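Flagellar hook-associated protein 2 (Helicobacter pylori, PDB 6IWY) caps the distal end of the growing flagellar filament, promoting polymerization of flagellin at the tip and preventing subunits from leaking out unassembled. Local coordinates at residues 169-174 with 184-189; 129-134 with 228-233. All coordinates share one frame; numbering follows the deposited sequence.

Interaction 1: 169-174 with 184-189; sequences IMLELP and TAIQKA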
loop_
_atom_site.group_PDB
_atom_site.type_symbol
_atom_site.label_atom_id
_atom_site.label_comp_id
_atom_site.label_asym_id
_atom_site.label_seq_id
_atom_site.Cartn_x
_atom_site.Cartn_y
_atom_site.Cartn_z
ATOM N N ILE A 169 19.615 -6.572 -10.564
ATOM C CA ILE A 169 18.911 -6.277 -11.806
ATOM C C ILE A 169 19.911 -5.904 -12.891
ATOM O O ILE A 169 20.554 -4.863 -12.810
ATOM C CB ILE A 169 17.844 -5.159 -11.630
ATOM C CG1 ILE A 169 16.529 -5.755 -11.070
ATOM C CG2 ILE A 169 17.520 -4.472 -12.973
ATOM C CD1 ILE A 169 16.476 -5.958 -9.555
ATOM N N MET A 170 20.028 -6.764 -13.901
ATOM C CA MET A 170 20.973 -6.575 -15.011
ATOM C C MET A 170 20.249 -6.237 -16.300
ATOM O O MET A 170 19.196 -6.825 -16.611
ATOM C CB MET A 170 21.783 -7.835 -15.257
ATOM C CG MET A 170 22.457 -8.385 -14.008
ATOM S SD MET A 170 23.501 -7.160 -13.163
ATOM C CE MET A 170 24.395 -8.310 -12.110
ATOM N N LEU A 171 20.841 -5.319 -17.068
ATOM C CA LEU A 171 20.166 -4.713 -18.194
ATOM C C LEU A 171 21.130 -3.892 -19.026
ATOM O O LEU A 171 21.658 -2.886 -18.545
ATOM C CB LEU A 171 19.069 -3.775 -17.691
ATOM C CG LEU A 171 18.144 -3.192 -18.751
ATOM C CD1 LEU A 171 17.415 -4.330 -19.515
ATOM C CD2 LEU A 171 17.140 -2.244 -18.087
ATOM N N GLU A 172 21.340 -4.301 -20.275
ATOM C CA GLU A 172 22.176 -3.546 -21.194
ATOM C C GLU A 172 21.219 -2.984 -22.221
ATOM O O GLU A 172 20.724 -3.713 -23.065
ATOM C CB GLU A 172 23.257 -4.436 -21.829
ATOM N N LEU A 173 20.935 -1.693 -22.131
ATOM C CA LEU A 173 19.871 -1.097 -22.928
ATOM C C LEU A 173 20.386 0.124 -23.651
ATOM O O LEU A 173 20.834 1.063 -22.999
ATOM C CB LEU A 173 18.733 -0.682 -22.011
ATOM C CG LEU A 173 17.368 -0.424 -22.628
ATOM C CD1 LEU A 173 16.809 -1.714 -23.238
ATOM C CD2 LEU A 173 16.441 0.123 -21.551
ATOM N N PRO A 174 20.332 0.125 -25.001
ATOM C CA PRO A 174 20.746 1.334 -25.720
ATOM C C PRO A 174 19.743 2.472 -25.497
ATOM O O PRO A 174 18.711 2.261 -24.857
ATOM C CB PRO A 174 20.736 0.887 -27.184
ATOM C CG PRO A 174 19.664 -0.172 -27.210
ATOM C CD PRO A 174 19.822 -0.912 -25.924
ATOM N N THR A 184 9.198 0.089 -19.660
ATOM C CA THR A 184 8.755 -1.258 -19.901
ATOM C C THR A 184 9.975 -2.187 -19.792
ATOM O O THR A 184 9.941 -3.202 -19.102
ATOM C CB THR A 184 8.042 -1.384 -21.253
ATOM O OG1 THR A 184 6.953 -0.458 -21.296
ATOM C CG2 THR A 184 7.489 -2.806 -21.450
ATOM N N ALA A 185 11.078 -1.808 -20.417
ATOM C CA ALA A 185 12.277 -2.650 -20.378
ATOM C C ALA A 185 12.718 -2.919 -18.950
ATOM O O ALA A 185 12.984 -4.055 -18.576
ATOM C CB ALA A 185 13.391 -2.015 -21.151
ATOM N N ILE A 186 12.769 -1.873 -18.143
ATOM C CA ILE A 186 13.144 -2.023 -16.742
ATOM C C ILE A 186 12.167 -2.941 -16.040
ATOM O O ILE A 186 12.577 -3.900 -15.348
ATOM C CB ILE A 186 13.148 -0.707 -16.045
ATOM C CG1 ILE A 186 14.299 0.142 -16.556
ATOM C CG2 ILE A 186 13.266 -0.915 -14.562
ATOM C CD1 ILE A 186 14.093 1.600 -16.343
ATOM N N GLN A 187 10.878 -2.652 -16.225
ATOM C CA GLN A 187 9.823 -3.505 -15.703
ATOM C C GLN A 187 10.058 -4.985 -16.038
ATOM O O GLN A 187 9.961 -5.840 -15.169
ATOM C CB GLN A 187 8.481 -3.072 -16.249
ATOM C CG GLN A 187 7.304 -3.879 -15.734
ATOM C CD GLN A 187 5.997 -3.457 -16.400
ATOM O OE1 GLN A 187 5.903 -3.411 -17.633
ATOM N NE2 GLN A 187 4.994 -3.135 -15.594
ATOM N N LYS A 188 10.373 -5.266 -17.298
ATOM C CA LYS A 188 10.635 -6.632 -17.737
ATOM C C LYS A 188 11.837 -7.153 -16.974
ATOM O O LYS A 188 11.810 -8.259 -16.419
ATOM C CB LYS A 188 10.906 -6.713 -19.252
ATOM N N ALA A 189 12.899 -6.359 -16.942
ATOM C CA ALA A 189 14.129 -6.825 -16.323
ATOM C C ALA A 189 13.809 -7.236 -14.900
ATOM O O ALA A 189 14.175 -8.327 -14.506
ATOM C CB ALA A 189 15.221 -5.777 -16.365
#
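Leu171 and Leu173 of strand 171-173 face one side of helix 184-189, and the two segments run nearly antiparallel, with 160° between their directions. Their axes come no closer than 10.0 Å, a separation that side chains must bridge, and no hydrogen bond crosses it. At the Ile169 end the backbones draw together, the CA atoms of Ile169 and Ala189 being 6.6 Å apart; at the other end Leu173 faces Ala185. The helix turns Ala185 and Ala189, one turn apart, toward the strand, and a methyl is small enough to let leucines settle against the helix. Leu173 holds CG anti to its backbone N (chi1 -162°), which carries the fork toward the helix, and both methyls meet Ala185: CD2 of Leu173 is 3.7 Å from Ala185 CB, with CD1 slightly farther. Leu171 divides its fork between two partners. Its CD1 lies 4.1 Å from Ala189 CB, while its CD2 reaches CG1 of Ile186 at 4.0 Å, the two side chains crossing at about a right angle. Ile169 CG2 lies 4.3 Å from Ala189 CB, which the carbonyl O of Met170 also approaches. Ile169 and Ile186, both buried, are branched apolar residues that suit the interior, whereas Met170 directs its CB away from the helix, in keeping with its exposed place. Within the fold, helix 179-196 packs on the sheet containing strand 164-173. Strand 141-143 lies beside that strand, adding Leu141 and Leu143 to the apolar layer, and on the helix Gln187 hydrogen-bonds through NE2 to the carbonyl O of Ile211.

Interaction 2: 129-134 with 228-233; sequences SHLQST and GNIEVK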
loop_
_atom_site.group_PDB
_atom_site.type_symbol
_atom_site.label_atom_id
_atom_site.label_comp_id
_atom_site.label_asym_id
_atom_site.label_seq_id
_atom_site.Cartn_x
_atom_site.Cartn_y
_atom_site.Cartn_z
ATOM N N SER A 129 3.283 -1.786 1.069
ATOM C CA SER A 129 4.371 -0.910 0.756
ATOM C C SER A 129 4.665 -0.750 -0.739
ATOM O O SER A 129 4.323 -1.579 -1.573
ATOM C CB SER A 129 5.610 -1.475 1.425
ATOM O OG SER A 129 5.615 -2.882 1.343
ATOM N N HIS A 130 5.345 0.333 -1.079
ATOM C CA HIS A 130 5.604 0.636 -2.471
ATOM C C HIS A 130 6.793 1.603 -2.601
ATOM O O HIS A 130 7.020 2.387 -1.709
ATOM C CB HIS A 130 4.372 1.268 -3.079
ATOM C CG HIS A 130 4.087 2.630 -2.537
ATOM N ND1 HIS A 130 4.696 3.771 -3.032
ATOM C CD2 HIS A 130 3.295 3.033 -1.514
ATOM C CE1 HIS A 130 4.252 4.820 -2.360
ATOM N NE2 HIS A 130 3.406 4.398 -1.432
ATOM N N LEU A 131 7.530 1.502 -3.706
ATOM C CA LEU A 131 8.481 2.518 -4.105
ATOM C C LEU A 131 8.134 2.967 -5.512
ATOM O O LEU A 131 7.765 2.161 -6.344
ATOM C CB LEU A 131 9.910 1.991 -4.103
ATOM C CG LEU A 131 10.767 2.114 -2.860
ATOM C CD1 LEU A 131 12.186 1.614 -3.190
ATOM C CD2 LEU A 131 10.802 3.550 -2.332
ATOM N N GLN A 132 8.317 4.250 -5.786
ATOM C CA GLN A 132 7.862 4.851 -7.033
ATOM C C GLN A 132 8.980 5.614 -7.719
ATOM O O GLN A 132 9.716 6.360 -7.075
ATOM C CB GLN A 132 6.714 5.826 -6.772
ATOM C CG GLN A 132 5.878 6.051 -7.997
ATOM C CD GLN A 132 4.999 7.269 -7.872
ATOM O OE1 GLN A 132 3.819 7.154 -7.495
ATOM N NE2 GLN A 132 5.568 8.458 -8.158
ATOM N N SER A 133 9.056 5.457 -9.034
ATOM C CA SER A 133 10.079 6.075 -9.821
ATOM C C SER A 133 9.473 7.018 -10.812
ATOM O O SER A 133 8.293 6.900 -11.152
ATOM C CB SER A 133 10.851 5.028 -10.598
ATOM O OG SER A 133 10.238 4.774 -11.843
ATOM N N THR A 134 10.326 7.923 -11.300
ATOM C CA THR A 134 10.005 8.903 -12.327
ATOM C C THR A 134 11.222 9.028 -13.258
ATOM O O THR A 134 12.205 9.684 -12.901
ATOM C CB THR A 134 9.670 10.238 -11.645
ATOM O OG1 THR A 134 8.656 9.989 -10.655
ATOM C CG2 THR A 134 9.184 11.341 -12.645
ATOM N N GLY A 228 6.172 -5.688 3.329
ATOM C CA GLY A 228 7.577 -5.757 3.715
ATOM C C GLY A 228 8.416 -4.593 3.184
ATOM O O GLY A 228 8.063 -3.959 2.212
ATOM N N ASN A 229 9.540 -4.336 3.841
ATOM C CA ASN A 229 10.536 -3.406 3.361
ATOM C C ASN A 229 10.826 -3.607 1.892
ATOM O O ASN A 229 10.891 -4.734 1.424
ATOM C CB ASN A 229 11.808 -3.588 4.150
ATOM C CG ASN A 229 11.672 -3.136 5.587
ATOM O OD1 ASN A 229 10.631 -2.647 6.009
ATOM N ND2 ASN A 229 12.731 -3.291 6.350
ATOM N N ILE A 230 10.920 -2.498 1.166
ATOM C CA ILE A 230 11.429 -2.463 -0.195
ATOM C C ILE A 230 12.602 -1.451 -0.274
ATOM O O ILE A 230 12.493 -0.335 0.263
ATOM C CB ILE A 230 10.366 -1.990 -1.191
ATOM C CG1 ILE A 230 9.119 -2.867 -1.146
ATOM C CG2 ILE A 230 10.931 -2.002 -2.647
ATOM C CD1 ILE A 230 7.970 -2.237 -1.965
ATOM N N GLU A 231 13.698 -1.858 -0.932
ATOM C CA GLU A 231 14.855 -1.005 -1.193
ATOM C C GLU A 231 15.362 -1.189 -2.610
ATOM O O GLU A 231 15.418 -2.301 -3.112
ATOM C CB GLU A 231 16.014 -1.321 -0.262
ATOM C CG GLU A 231 15.643 -1.358 1.206
ATOM C CD GLU A 231 16.847 -1.617 2.160
ATOM O OE1 GLU A 231 16.650 -1.476 3.408
ATOM O OE2 GLU A 231 17.963 -1.979 1.673
ATOM N N VAL A 232 15.733 -0.083 -3.244
ATOM C CA VAL A 232 16.407 -0.106 -4.520
ATOM C C VAL A 232 17.795 0.414 -4.238
ATOM O O VAL A 232 17.974 1.574 -3.925
ATOM C CB VAL A 232 15.707 0.802 -5.524
ATOM C CG1 VAL A 232 16.426 0.794 -6.901
ATOM C CG2 VAL A 232 14.240 0.405 -5.628
ATOM N N LYS A 233 18.771 -0.470 -4.325
ATOM C CA LYS A 233 20.135 -0.172 -3.942
ATOM C C LYS A 233 21.070 -0.250 -5.130
ATOM O O LYS A 233 20.762 -0.846 -6.140
ATOM C CB LYS A 233 20.592 -1.187 -2.895
ATOM C CG LYS A 233 20.101 -0.872 -1.498
ATOM C CD LYS A 233 19.816 -2.140 -0.675
ATOM C CE LYS A 233 20.972 -3.180 -0.668
ATOM N NZ LYS A 233 22.226 -2.666 -0.004
#
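Ser129 holds OG between its backbone N and carbonyl carbon (chi1 39°), from where the hydroxyl donates a hydrogen bond to Gly228 O, 2.8 Å away. The donor lies out of the carbonyl plane, and the C=O...OG angle is 135°. A small hydroxyl suits this buried place, since it can satisfy a backbone carbonyl. Ile230 keeps CG1 anti to its carbonyl carbon, and beyond it CD1 packs 3.7 Å from Ser129 O and against His130 CA. Its other branch, CG2, meets Leu131 CD1 at 3.9 Å, the two side chains passing alongside one another with opposite headings. The same Leu131 methyl touches Val232 CG2, so one leucine spans two beta-branched residues whose CB atoms face it from alternate positions of strand 230-233. His130 and Glu231 direct their CB atoms away from this apolar layer. The strand axes approach to 7.4 Å with 27° between their directions, and no backbone hydrogen bond joins them: strand 129-132 pairs with 219-224, whereas 230-233 borders 154-158. This is packing of apolar side chains between edge strands of two different antiparallel sheets, inside one globular part of this FliD fragment.

After the strands and helix of its N-terminal part, the chain passes through strand 129-132, the opening side of interaction 2, then forms strands 141-143, 154-158 and 164-173. Interaction 1 closes a short loop, with nine residues between its segments, as the chain turns from strand 164-173 into helix 179-196. Strands 209-214 and 219-224 follow before 228-233 returns to 129-134 and closes the longer loop, inside which interaction 1 is nested. Both contacts reach the same sheet: interaction 1 packs the helix on it, and interaction 2 joins its edge strand 230-233 to the three-stranded sheet. Their centres are about 17 Å apart, and they do not touch.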